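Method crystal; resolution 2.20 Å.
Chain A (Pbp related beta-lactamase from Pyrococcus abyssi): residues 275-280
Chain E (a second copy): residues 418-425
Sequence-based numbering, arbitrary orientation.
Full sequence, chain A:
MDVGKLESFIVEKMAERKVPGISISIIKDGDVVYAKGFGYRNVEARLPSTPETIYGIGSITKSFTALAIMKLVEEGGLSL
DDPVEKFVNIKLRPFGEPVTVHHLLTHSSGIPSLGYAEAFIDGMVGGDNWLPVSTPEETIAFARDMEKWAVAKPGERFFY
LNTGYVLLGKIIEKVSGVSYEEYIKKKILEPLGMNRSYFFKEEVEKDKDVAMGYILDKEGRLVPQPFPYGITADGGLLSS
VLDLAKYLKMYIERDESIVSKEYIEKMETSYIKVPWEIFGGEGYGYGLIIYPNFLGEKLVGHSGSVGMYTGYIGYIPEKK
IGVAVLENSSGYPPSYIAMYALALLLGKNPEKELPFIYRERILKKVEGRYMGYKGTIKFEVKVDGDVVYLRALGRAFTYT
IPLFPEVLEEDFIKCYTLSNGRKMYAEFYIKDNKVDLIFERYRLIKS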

# COMPACT_ATOMS: atom_id res chain seq x y z
N PRO A 275 23.95 -33.08 21.37
CA PRO A 275 22.70 -32.46 21.84
C PRO A 275 21.46 -33.14 21.24
O PRO A 275 20.52 -33.49 21.95
CB PRO A 275 22.83 -31.00 21.36
CG PRO A 275 24.32 -30.79 21.26
CD PRO A 275 24.80 -32.10 20.67
N TRP A 276 21.49 -33.32 19.93
CA TRP A 276 20.42 -33.96 19.15
C TRP A 276 19.95 -35.29 19.72
O TRP A 276 20.22 -36.35 19.15
CB TRP A 276 20.90 -34.18 17.72
CG TRP A 276 20.98 -32.92 16.93
CD1 TRP A 276 21.94 -32.56 16.02
CD2 TRP A 276 20.02 -31.85 16.93
NE1 TRP A 276 21.64 -31.33 15.46
CE2 TRP A 276 20.46 -30.87 16.01
CE3 TRP A 276 18.82 -31.62 17.63
CZ2 TRP A 276 19.76 -29.69 15.76
CZ3 TRP A 276 18.12 -30.44 17.39
CH2 TRP A 276 18.59 -29.49 16.46
N GLU A 277 19.22 -35.23 20.83
CA GLU A 277 18.72 -36.43 21.47
C GLU A 277 17.32 -36.77 20.97
O GLU A 277 16.37 -36.00 21.16
CB GLU A 277 18.70 -36.23 22.98
CG GLU A 277 18.91 -37.50 23.77
CD GLU A 277 19.54 -37.21 25.13
OE1 GLU A 277 19.88 -38.18 25.86
OE2 GLU A 277 19.70 -36.01 25.46
N ILE A 278 17.20 -37.94 20.35
CA ILE A 278 15.92 -38.37 19.82
C ILE A 278 15.49 -39.69 20.44
O ILE A 278 14.40 -39.79 21.00
CB ILE A 278 15.98 -38.53 18.29
CG1 ILE A 278 16.40 -37.19 17.65
CG2 ILE A 278 14.61 -38.96 17.76
CD1 ILE A 278 16.58 -37.24 16.14
N PHE A 279 16.34 -40.71 20.34
CA PHE A 279 16.03 -42.03 20.88
C PHE A 279 16.70 -42.30 22.23
O PHE A 279 16.28 -43.19 22.96
CB PHE A 279 16.44 -43.11 19.87
CG PHE A 279 15.68 -43.04 18.58
CD1 PHE A 279 14.42 -43.62 18.47
CD2 PHE A 279 16.20 -42.35 17.48
CE1 PHE A 279 13.68 -43.51 17.29
CE2 PHE A 279 15.47 -42.24 16.29
CZ PHE A 279 14.21 -42.82 16.20
N GLY A 280 17.74 -41.54 22.57
CA GLY A 280 18.38 -41.78 23.85
C GLY A 280 19.73 -41.14 24.07
O GLY A 280 19.83 -39.92 24.26
N LEU E 418 12.06 -26.28 22.72
CA LEU E 418 11.70 -27.69 22.56
C LEU E 418 12.16 -28.16 21.19
O LEU E 418 11.84 -27.55 20.17
CB LEU E 418 10.19 -27.86 22.75
CG LEU E 418 9.72 -29.11 23.49
CD1 LEU E 418 10.43 -29.26 24.84
CD2 LEU E 418 8.23 -28.98 23.69
N SER E 419 12.92 -29.25 21.20
CA SER E 419 13.48 -29.84 19.99
C SER E 419 12.57 -30.90 19.38
O SER E 419 11.44 -30.60 18.94
CB SER E 419 14.83 -30.49 20.33
OG SER E 419 14.66 -31.53 21.29
N ASN E 420 13.07 -32.14 19.33
CA ASN E 420 12.32 -33.27 18.79
C ASN E 420 11.83 -34.05 20.02
O ASN E 420 12.14 -35.22 20.19
CB ASN E 420 13.25 -34.17 17.93
CG ASN E 420 12.49 -35.25 17.14
OD1 ASN E 420 11.61 -35.94 17.68
ND2 ASN E 420 12.86 -35.43 15.87
N GLY E 421 11.08 -33.37 20.88
CA GLY E 421 10.56 -34.04 22.07
C GLY E 421 11.41 -33.88 23.32
O GLY E 421 10.97 -34.24 24.42
N ARG E 422 12.63 -33.37 23.16
CA ARG E 422 13.54 -33.15 24.30
C ARG E 422 13.89 -31.66 24.36
O ARG E 422 13.73 -30.93 23.37
CB ARG E 422 14.83 -33.94 24.11
CG ARG E 422 14.66 -35.29 23.44
CD ARG E 422 14.13 -36.36 24.38
NE ARG E 422 13.97 -37.63 23.68
CZ ARG E 422 13.65 -38.77 24.27
NH1 ARG E 422 13.45 -38.81 25.59
NH2 ARG E 422 13.53 -39.88 23.56
N LYS E 423 14.36 -31.21 25.52
CA LYS E 423 14.72 -29.80 25.68
C LYS E 423 16.15 -29.48 25.24
O LYS E 423 17.12 -30.12 25.67
CB LYS E 423 14.51 -29.36 27.13
CG LYS E 423 15.06 -30.30 28.18
CD LYS E 423 14.82 -29.75 29.59
CE LYS E 423 13.33 -29.41 29.83
NZ LYS E 423 13.13 -28.61 31.09
N MET E 424 16.26 -28.50 24.35
CA MET E 424 17.52 -28.03 23.80
C MET E 424 17.83 -26.79 24.63
O MET E 424 16.96 -25.92 24.78
CB MET E 424 17.30 -27.66 22.34
CG MET E 424 18.55 -27.44 21.51
SD MET E 424 18.07 -27.41 19.77
CE MET E 424 17.36 -25.73 19.64
N TYR E 425 19.04 -26.69 25.17
CA TYR E 425 19.41 -25.57 26.03
C TYR E 425 20.22 -24.44 25.41
O TYR E 425 21.07 -24.66 24.54
CB TYR E 425 20.18 -26.07 27.26
CG TYR E 425 19.37 -26.85 28.26
CD1 TYR E 425 18.95 -28.16 28.00
CD2 TYR E 425 19.04 -26.30 29.50
CE1 TYR E 425 18.24 -28.90 28.96
CE2 TYR E 425 18.34 -27.02 30.46
CZ TYR E 425 17.94 -28.32 30.19
OH TYR E 425 17.28 -29.05 31.16

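Two copies of the protein meet here through an irregular segment of chain A, without helix or strand, and a turn of chain E that runs into a strand at Lys423(E). The nearest CA atoms are 6.8 Å apart for Glu277(A) and Arg422(E) and 6.3 Å for Ile278(A) and Asn420(E), and the Arg422(E) side chain reaches across to chain A carbonyls; together the two stretches bury 348 Å². The chain E turn is held from within: Ser419(E) N donates to Arg422(E) O at 2.9 Å, and Ser419(E) OG reaches the same Arg422(E) O at a very short 2.4 Å. Gly421(E), with phi at +95°, occupies a backbone conformation that calls for glycine.

Along chain A, Pro275(A) stands clear of the contact. The CA-to-CB bond of Trp276(A) points away from chain E, but its indole comes back within reach: Trp276(A) CZ3 lies 3.9 Å from Met424(E) SD, an oblique sulfur-aromatic contact between two polarizable groups, while Ser419(E) CB sits at the ring edge, 4.4 Å from Trp276(A) CZ3. Glu277(A) contributes mainly backbone and the base of its side chain. Glu277(A) O is 2.9 Å from Arg422(E) CG, a tight approach to a methylene, and Glu277(A) CB is 4.2 Å from the same Arg422(E) CG. Ile278(A) O accepts a hydrogen bond from Arg422(E) NH2 at 2.7 Å and 164°, nearly straight, with the acceptor near the guanidinium plane, where the N-H groups point. A neutral carbonyl thus receives the positively charged group. The Ile278(A) side chain packs beside Asn420(E), Ile278(A) CD1 to Asn420(E) ND2 4.1 Å, a van der Waals contact. Phe279(A) turns its CB away and meets Arg422(E) through backbone, Phe279(A) C to Arg422(E) NH2 4.2 Å. Gly280(A) lies beyond the contact.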